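Local coordinates for leucine aminopeptidase 1, chloroplastic (Solanum lycopersicum, PDB 5D8N) that removes N-terminal amino acids, leucine by preference, from peptides as a magnesium-dependent homohexamer and also acts as a protein-folding chaperone, at the interface of chains A and B and the interface of chains A and C. Numbering follows the deposited sequence. Chains: chain A/B/C, Leucine aminopeptidase 1, chloroplastic.

Contact 1: the interface of chains A and B. Residues chain A 17, 223-225; chain B 366, 368-371.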
loop_
_atom_site.group_PDB
_atom_site.type_symbol
_atom_site.label_atom_id
_atom_site.label_comp_id
_atom_site.label_asym_id
_atom_site.label_seq_id
_atom_site.Cartn_x
_atom_site.Cartn_y
_atom_site.Cartn_z
ATOM N N LEU A 17 -26.558 -5.027 21.929
ATOM C CA LEU A 17 -26.167 -3.963 21.002
ATOM C C LEU A 17 -26.841 -4.123 19.641
ATOM O O LEU A 17 -26.929 -5.220 19.108
ATOM C CB LEU A 17 -24.648 -3.924 20.828
ATOM C CG LEU A 17 -24.115 -2.831 19.887
ATOM C CD1 LEU A 17 -22.753 -2.331 20.357
ATOM C CD2 LEU A 17 -24.021 -3.330 18.459
ATOM N N PRO A 223 -23.028 -13.394 15.377
ATOM C CA PRO A 223 -22.069 -12.312 15.523
ATOM C C PRO A 223 -21.715 -12.063 16.983
ATOM O O PRO A 223 -22.399 -12.529 17.914
ATOM C CB PRO A 223 -22.835 -11.135 14.941
ATOM C CG PRO A 223 -24.242 -11.400 15.400
ATOM C CD PRO A 223 -24.404 -12.884 15.288
ATOM N N ALA A 224 -20.637 -11.316 17.164
ATOM C CA ALA A 224 -20.078 -11.048 18.483
ATOM C C ALA A 224 -20.999 -10.274 19.421
ATOM O O ALA A 224 -20.803 -10.322 20.634
ATOM C CB ALA A 224 -18.754 -10.331 18.335
ATOM N N ASN A 225 -21.963 -9.526 18.885
ATOM C CA ASN A 225 -22.935 -8.814 19.722
ATOM C C ASN A 225 -24.009 -9.748 20.267
ATOM O O ASN A 225 -24.750 -9.398 21.172
ATOM C CB ASN A 225 -23.536 -7.585 19.013
ATOM C CG ASN A 225 -24.329 -7.916 17.769
ATOM O OD1 ASN A 225 -23.904 -8.692 16.920
ATOM N ND2 ASN A 225 -25.491 -7.300 17.644
ATOM N N ARG B 366 -18.798 -3.738 16.810
ATOM C CA ARG B 366 -17.673 -4.350 16.133
ATOM C C ARG B 366 -18.073 -4.560 14.667
ATOM O O ARG B 366 -19.227 -4.871 14.382
ATOM C CB ARG B 366 -17.376 -5.721 16.764
ATOM C CG ARG B 366 -16.929 -5.739 18.232
ATOM C CD ARG B 366 -17.515 -6.950 18.976
ATOM N NE ARG B 366 -18.953 -6.793 19.160
ATOM C CZ ARG B 366 -19.506 -6.216 20.218
ATOM N NH1 ARG B 366 -18.824 -6.164 21.358
ATOM N NH2 ARG B 366 -20.764 -5.790 20.160
ATOM N N GLY B 368 -18.879 -6.936 11.691
ATOM C CA GLY B 368 -19.595 -8.201 11.795
ATOM C C GLY B 368 -20.851 -8.233 12.661
ATOM O O GLY B 368 -21.692 -9.128 12.510
ATOM N N ASP B 369 -21.023 -7.257 13.544
ATOM C CA ASP B 369 -22.222 -7.207 14.376
ATOM C C ASP B 369 -23.454 -7.125 13.489
ATOM O O ASP B 369 -23.399 -6.552 12.395
ATOM C CB ASP B 369 -22.198 -5.987 15.296
ATOM C CG ASP B 369 -21.310 -6.188 16.540
ATOM O OD1 ASP B 369 -20.630 -7.234 16.660
ATOM O OD2 ASP B 369 -21.196 -5.209 17.308
ATOM N N ILE B 370 -24.566 -7.670 13.979
ATOM C CA ILE B 370 -25.810 -7.618 13.251
ATOM C C ILE B 370 -26.775 -6.779 14.064
ATOM O O ILE B 370 -27.022 -7.060 15.239
ATOM C CB ILE B 370 -26.409 -9.008 13.042
ATOM C CG1 ILE B 370 -25.538 -9.847 12.129
ATOM C CG2 ILE B 370 -27.800 -8.883 12.441
ATOM C CD1 ILE B 370 -25.961 -11.301 12.063
ATOM N N VAL B 371 -27.210 -5.674 13.475
ATOM C CA VAL B 371 -28.042 -4.700 14.169
ATOM C C VAL B 371 -29.413 -4.692 13.524
ATOM O O VAL B 371 -29.555 -5.061 12.354
ATOM C CB VAL B 371 -27.436 -3.287 14.138
ATOM C CG1 VAL B 371 -26.008 -3.339 14.645
ATOM C CG2 VAL B 371 -27.432 -2.701 12.731
#

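Contact 2: the interface of chains A and C. Residues chain A 79, 82-83, 86; chain C 100-101, 105.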
loop_
_atom_site.group_PDB
_atom_site.type_symbol
_atom_site.label_atom_id
_atom_site.label_comp_id
_atom_site.label_asym_id
_atom_site.label_seq_id
_atom_site.Cartn_x
_atom_site.Cartn_y
_atom_site.Cartn_z
ATOM N N LEU A 79 -38.003 -42.653 -19.878
ATOM C CA LEU A 79 -37.865 -41.234 -19.574
ATOM C C LEU A 79 -36.606 -40.884 -18.778
ATOM O O LEU A 79 -35.954 -39.890 -19.051
ATOM C CB LEU A 79 -39.110 -40.734 -18.843
ATOM C CG LEU A 79 -39.348 -39.225 -18.865
ATOM C CD1 LEU A 79 -39.620 -38.712 -20.269
ATOM C CD2 LEU A 79 -40.511 -38.875 -17.950
ATOM N N ALA A 82 -33.481 -41.273 -21.178
ATOM C CA ALA A 82 -33.525 -40.224 -22.183
ATOM C C ALA A 82 -33.111 -38.873 -21.579
ATOM O O ALA A 82 -32.245 -38.175 -22.094
ATOM C CB ALA A 82 -34.921 -40.160 -22.783
ATOM N N ALA A 83 -33.639 -38.569 -20.405
ATOM C CA ALA A 83 -33.295 -37.333 -19.749
ATOM C C ALA A 83 -31.801 -37.357 -19.430
ATOM O O ALA A 83 -31.107 -36.354 -19.589
ATOM C CB ALA A 83 -34.123 -37.177 -18.474
ATOM N N GLU A 86 -29.701 -36.771 -22.521
ATOM C CA GLU A 86 -29.918 -35.403 -23.031
ATOM C C GLU A 86 -29.122 -34.410 -22.178
ATOM O O GLU A 86 -28.607 -33.396 -22.671
ATOM C CB GLU A 86 -31.402 -35.039 -23.011
ATOM C CG GLU A 86 -32.222 -35.682 -24.123
ATOM C CD GLU A 86 -33.713 -35.673 -23.851
ATOM O OE1 GLU A 86 -34.201 -34.856 -23.024
ATOM O OE2 GLU A 86 -34.413 -36.451 -24.521
ATOM N N ARG C 100 -39.246 -32.372 -18.093
ATOM C CA ARG C 100 -39.156 -33.377 -19.140
ATOM C C ARG C 100 -40.274 -34.396 -18.995
ATOM O O ARG C 100 -40.496 -34.935 -17.916
ATOM C CB ARG C 100 -37.813 -34.088 -19.070
ATOM C CG ARG C 100 -37.601 -35.156 -20.118
ATOM C CD ARG C 100 -37.563 -34.564 -21.516
ATOM N NE ARG C 100 -36.940 -35.491 -22.466
ATOM C CZ ARG C 100 -37.598 -36.385 -23.206
ATOM N NH1 ARG C 100 -38.908 -36.593 -23.063
ATOM N NH2 ARG C 100 -36.915 -37.155 -24.041
ATOM N N PHE C 101 -40.977 -34.656 -20.088
ATOM C CA PHE C 101 -42.165 -35.516 -20.049
ATOM C C PHE C 101 -42.236 -36.312 -21.357
ATOM O O PHE C 101 -41.379 -36.135 -22.224
ATOM C CB PHE C 101 -43.428 -34.680 -19.847
ATOM C CG PHE C 101 -43.617 -33.638 -20.904
ATOM C CD1 PHE C 101 -44.213 -33.946 -22.119
ATOM C CD2 PHE C 101 -43.218 -32.344 -20.668
ATOM C CE1 PHE C 101 -44.461 -32.965 -23.066
ATOM C CE2 PHE C 101 -43.392 -31.373 -21.634
ATOM C CZ PHE C 101 -43.992 -31.682 -22.841
ATOM N N ARG C 105 -40.341 -31.426 -23.711
ATOM C CA ARG C 105 -39.760 -30.740 -22.581
ATOM C C ARG C 105 -40.269 -29.318 -22.574
ATOM O O ARG C 105 -40.299 -28.657 -23.604
ATOM C CB ARG C 105 -38.247 -30.752 -22.710
ATOM C CG ARG C 105 -37.516 -30.293 -21.468
ATOM C CD ARG C 105 -36.012 -30.237 -21.731
ATOM N NE ARG C 105 -35.357 -31.540 -21.639
ATOM C CZ ARG C 105 -34.801 -32.037 -20.534
ATOM N NH1 ARG C 105 -34.854 -31.378 -19.387
ATOM N NH2 ARG C 105 -34.085 -33.143 -20.584
HETATM O O HOH W 1 -35.410 -32.756 -24.142
#

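Contact 3: the interface of chains A and C. Residues chain A 100, 105, 134-135; chain C 82-83, 86-87.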
loop_
_atom_site.group_PDB
_atom_site.type_symbol
_atom_site.label_atom_id
_atom_site.label_comp_id
_atom_site.label_asym_id
_atom_site.label_seq_id
_atom_site.Cartn_x
_atom_site.Cartn_y
_atom_site.Cartn_z
ATOM N N ARG A 100 -39.094 -35.131 -12.371
ATOM C CA ARG A 100 -40.429 -35.130 -11.768
ATOM C C ARG A 100 -41.441 -35.786 -12.691
ATOM O O ARG A 100 -41.469 -35.494 -13.885
ATOM C CB ARG A 100 -40.889 -33.696 -11.511
ATOM C CG ARG A 100 -42.292 -33.602 -10.915
ATOM C CD ARG A 100 -42.348 -34.205 -9.521
ATOM N NE ARG A 100 -43.510 -33.779 -8.758
ATOM C CZ ARG A 100 -44.677 -34.412 -8.743
ATOM N NH1 ARG A 100 -44.919 -35.462 -9.522
ATOM N NH2 ARG A 100 -45.669 -33.898 -8.038
ATOM N N ARG A 105 -40.705 -38.206 -7.699
ATOM C CA ARG A 105 -39.551 -37.475 -8.194
ATOM C C ARG A 105 -38.309 -38.318 -7.944
ATOM O O ARG A 105 -38.106 -38.810 -6.837
ATOM C CB ARG A 105 -39.487 -36.130 -7.475
ATOM C CG ARG A 105 -38.470 -35.171 -8.036
ATOM C CD ARG A 105 -38.389 -33.919 -7.185
ATOM N NE ARG A 105 -39.469 -32.976 -7.464
ATOM C CZ ARG A 105 -39.397 -31.977 -8.336
ATOM N NH1 ARG A 105 -38.330 -31.814 -9.098
ATOM N NH2 ARG A 105 -40.367 -31.078 -8.389
ATOM N N SER A 134 -35.087 -27.909 -2.898
ATOM C CA SER A 134 -35.501 -27.258 -4.130
ATOM C C SER A 134 -36.840 -27.778 -4.658
ATOM O O SER A 134 -37.431 -27.149 -5.528
ATOM C CB SER A 134 -34.437 -27.398 -5.215
ATOM O OG SER A 134 -34.410 -28.734 -5.681
ATOM N N SER A 135 -37.379 -28.840 -4.071
ATOM C CA SER A 135 -38.731 -29.300 -4.436
ATOM C C SER A 135 -39.686 -29.360 -3.246
ATOM O O SER A 135 -40.751 -29.971 -3.325
ATOM C CB SER A 135 -38.637 -30.683 -5.077
ATOM O OG SER A 135 -38.167 -31.613 -4.113
ATOM N N ALA C 82 -48.053 -28.844 -10.393
ATOM C CA ALA C 82 -47.483 -29.485 -9.223
ATOM C C ALA C 82 -45.974 -29.223 -9.121
ATOM O O ALA C 82 -45.480 -28.775 -8.097
ATOM C CB ALA C 82 -47.791 -30.978 -9.270
ATOM N N ALA C 83 -45.248 -29.401 -10.216
ATOM C CA ALA C 83 -43.809 -29.146 -10.226
ATOM C C ALA C 83 -43.521 -27.686 -9.925
ATOM O O ALA C 83 -42.664 -27.371 -9.103
ATOM C CB ALA C 83 -43.222 -29.515 -11.574
ATOM N N GLU C 86 -44.147 -26.975 -6.151
ATOM C CA GLU C 86 -43.098 -27.670 -5.388
ATOM C C GLU C 86 -41.772 -26.917 -5.480
ATOM O O GLU C 86 -41.058 -26.782 -4.488
ATOM C CB GLU C 86 -42.870 -29.099 -5.889
ATOM C CG GLU C 86 -43.975 -30.065 -5.504
ATOM C CD GLU C 86 -44.019 -31.313 -6.373
ATOM O OE1 GLU C 86 -43.021 -31.666 -7.035
ATOM O OE2 GLU C 86 -45.068 -31.997 -6.352
ATOM N N GLU C 87 -41.481 -26.367 -6.656
ATOM C CA GLU C 87 -40.225 -25.675 -6.884
ATOM C C GLU C 87 -40.323 -24.166 -6.675
ATOM O O GLU C 87 -39.357 -23.431 -6.911
ATOM C CB GLU C 87 -39.679 -26.016 -8.273
ATOM C CG GLU C 87 -39.472 -27.517 -8.465
ATOM C CD GLU C 87 -39.178 -27.926 -9.899
ATOM O OE1 GLU C 87 -38.544 -27.127 -10.617
ATOM O OE2 GLU C 87 -39.427 -29.095 -10.254
HETATM O O HOH W 2 -36.854 -24.309 -7.099
HETATM O O HOH W 3 -41.746 -33.750 -5.498
#

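Contact 1: the interface of chains A and B
A:Asn225, in a loop of one M17-family subunit, faces the backbone of B:Ile370 at the start of strand 370-372, two residues after B:Gly368, whose positive phi (92°) suits a residue without a side chain. The asparagine amide reads both backbone polar groups of B:Ile370: ND2 donates to its carbonyl O at 2.9 Å, and OD1 accepts from its N at 3.2 Å, that donor lying above the amide plane. The other ND2 hydrogen goes to A:Leu17 O in its own chain (2.9 Å), fixing the amide's rotation. CG of A:Asn225 sits between backbone N and carbonyl carbon (chi1 63°), which turns the amide toward the strand. The amide's flat face stacks on the carboxylate of B:Asp369, the two planes 29° apart. B:Arg366 holds that carboxylate side-on, NE to OD1 at 3.0 Å and NH2 to OD2 at 2.9 Å, while its backbone N reaches OD2 from the face opposite NH2. Small A:Ala224 lets its CB rest on the arginine at NE, and the A:Pro223 ring meets B:Ile370 CD1 with CG, 3.8 Å away. An alanine in place of A:Asn225 would remove the flat amide from B:Asp369 and probably leave the B:Ile370 backbone N and O and A:Leu17 O without these partners.

Contact 2: the interface of chains A and C
OE1 of A:Glu86, a carboxylate oxygen, is gripped by C:Arg100 NE at 2.9 Å, by C:Arg105 NH2 at 3.0 Å and by a water at 2.7 Å. The first of these uses the syn lone pair, whereas C:Arg105 comes in nearly along the C-O bond. The other oxygen, OE2, takes C:Arg100 NH2 at 2.6 Å, again on its syn side. C:Arg100 thus clasps the carboxylate side-on in a two-bond salt bridge, with guanidinium and carboxylate nearly coplanar (3° apart); arginine suits the place because NE and NH2 match the spacing of the two oxygens. Its chain leaves with CG anti to the backbone N and then bends at chi2 (65°), which swings the edge round to the acid. Its NH1 makes a bent bond to C:Phe101 O (2.6 Å), helping to hold that plane. C:Arg105 arrives with its plane turned steeply away, and its NE reaches the same water at 2.8 Å, so water and NH2 both tie it to OE1. One face of its guanidinium lies over C:Arg100 CB. Two positive groups on one acid would probably favour the ionised carboxylate. Beside the salt bridge, CD1 of A:Leu79 packs against C:Arg100 NH1 (3.6 Å), and A:Ala82, one turn before A:Glu86, is small enough to let NH2 pass. The acid closes helix 79-86 of chain A, while the arginines come from neighbouring strands 96-101 and 104-112 of chain C, in the N-terminal domain.

Contact 3: the interface of chains A and C
A:Arg105 bridges two acids of chain C through salt bridges, its NH2 donating to C:Glu86 OE1 at 3.0 Å and to C:Glu87 OE2 at 2.9 Å. NH1 adds a longer, more bent bond to the same C:Glu87 OE2 (3.2 Å), making an end-on fork on one oxygen. The anti lone pair of that oxygen receives NH2, while NH1 comes from above the carboxylate plane. Arginine suits the place because its several N-H groups radiate in one plane, and both acid oxygens lie at its edge. The chain runs extended and then bends at chi3 (-80°), which presents that edge to the acids. A:Arg100 holds C:Glu86 side-on, NE to OE1 and NH2 to OE2 (2.6 Å), so OE1 takes bonds from both arginines, about at right angles. Through water, A:Arg105 NE is linked to C:Glu86 OE1, and a second water links the backbone carbonyl O of A:Ser134 to that of C:Glu87, its leg to A:Ser134 O being long (3.3 Å). By packing, the A:Arg105 guanidinium is sandwiched: A:Arg100 CB lies over the centre of one face, and A:Ser135 CB covers the other near its rim, 3.3 Å above the plane. A serine is compact enough to fit so close to the flat group. Where helix 119-134 of chain A ends, the carbonyl O of A:Ser134 also touches C:Glu87 CG at 3.6 Å.

Contacts 2 and 3 lie about 15 Å apart between their C-alpha centres and share a core of Arg100, Arg105 and Glu86, exchanged between chains A and C by the two-fold, so helix 79-86 and strands 96-101 and 104-112 swap roles. Contact 1 stands apart, its C-alpha centre about 49 Å from that of contact 2 and 37 Å from that of contact 3, on an interface that is not an exact two-fold. In a hexamer built as a dimer of trimers, contact 1 probably belongs within a trimer and the other two between trimers. Its centre is about 15 Å from the predicted active-site residue B:Arg389, whereas contacts 2 and 3 are remote from A:Arg389.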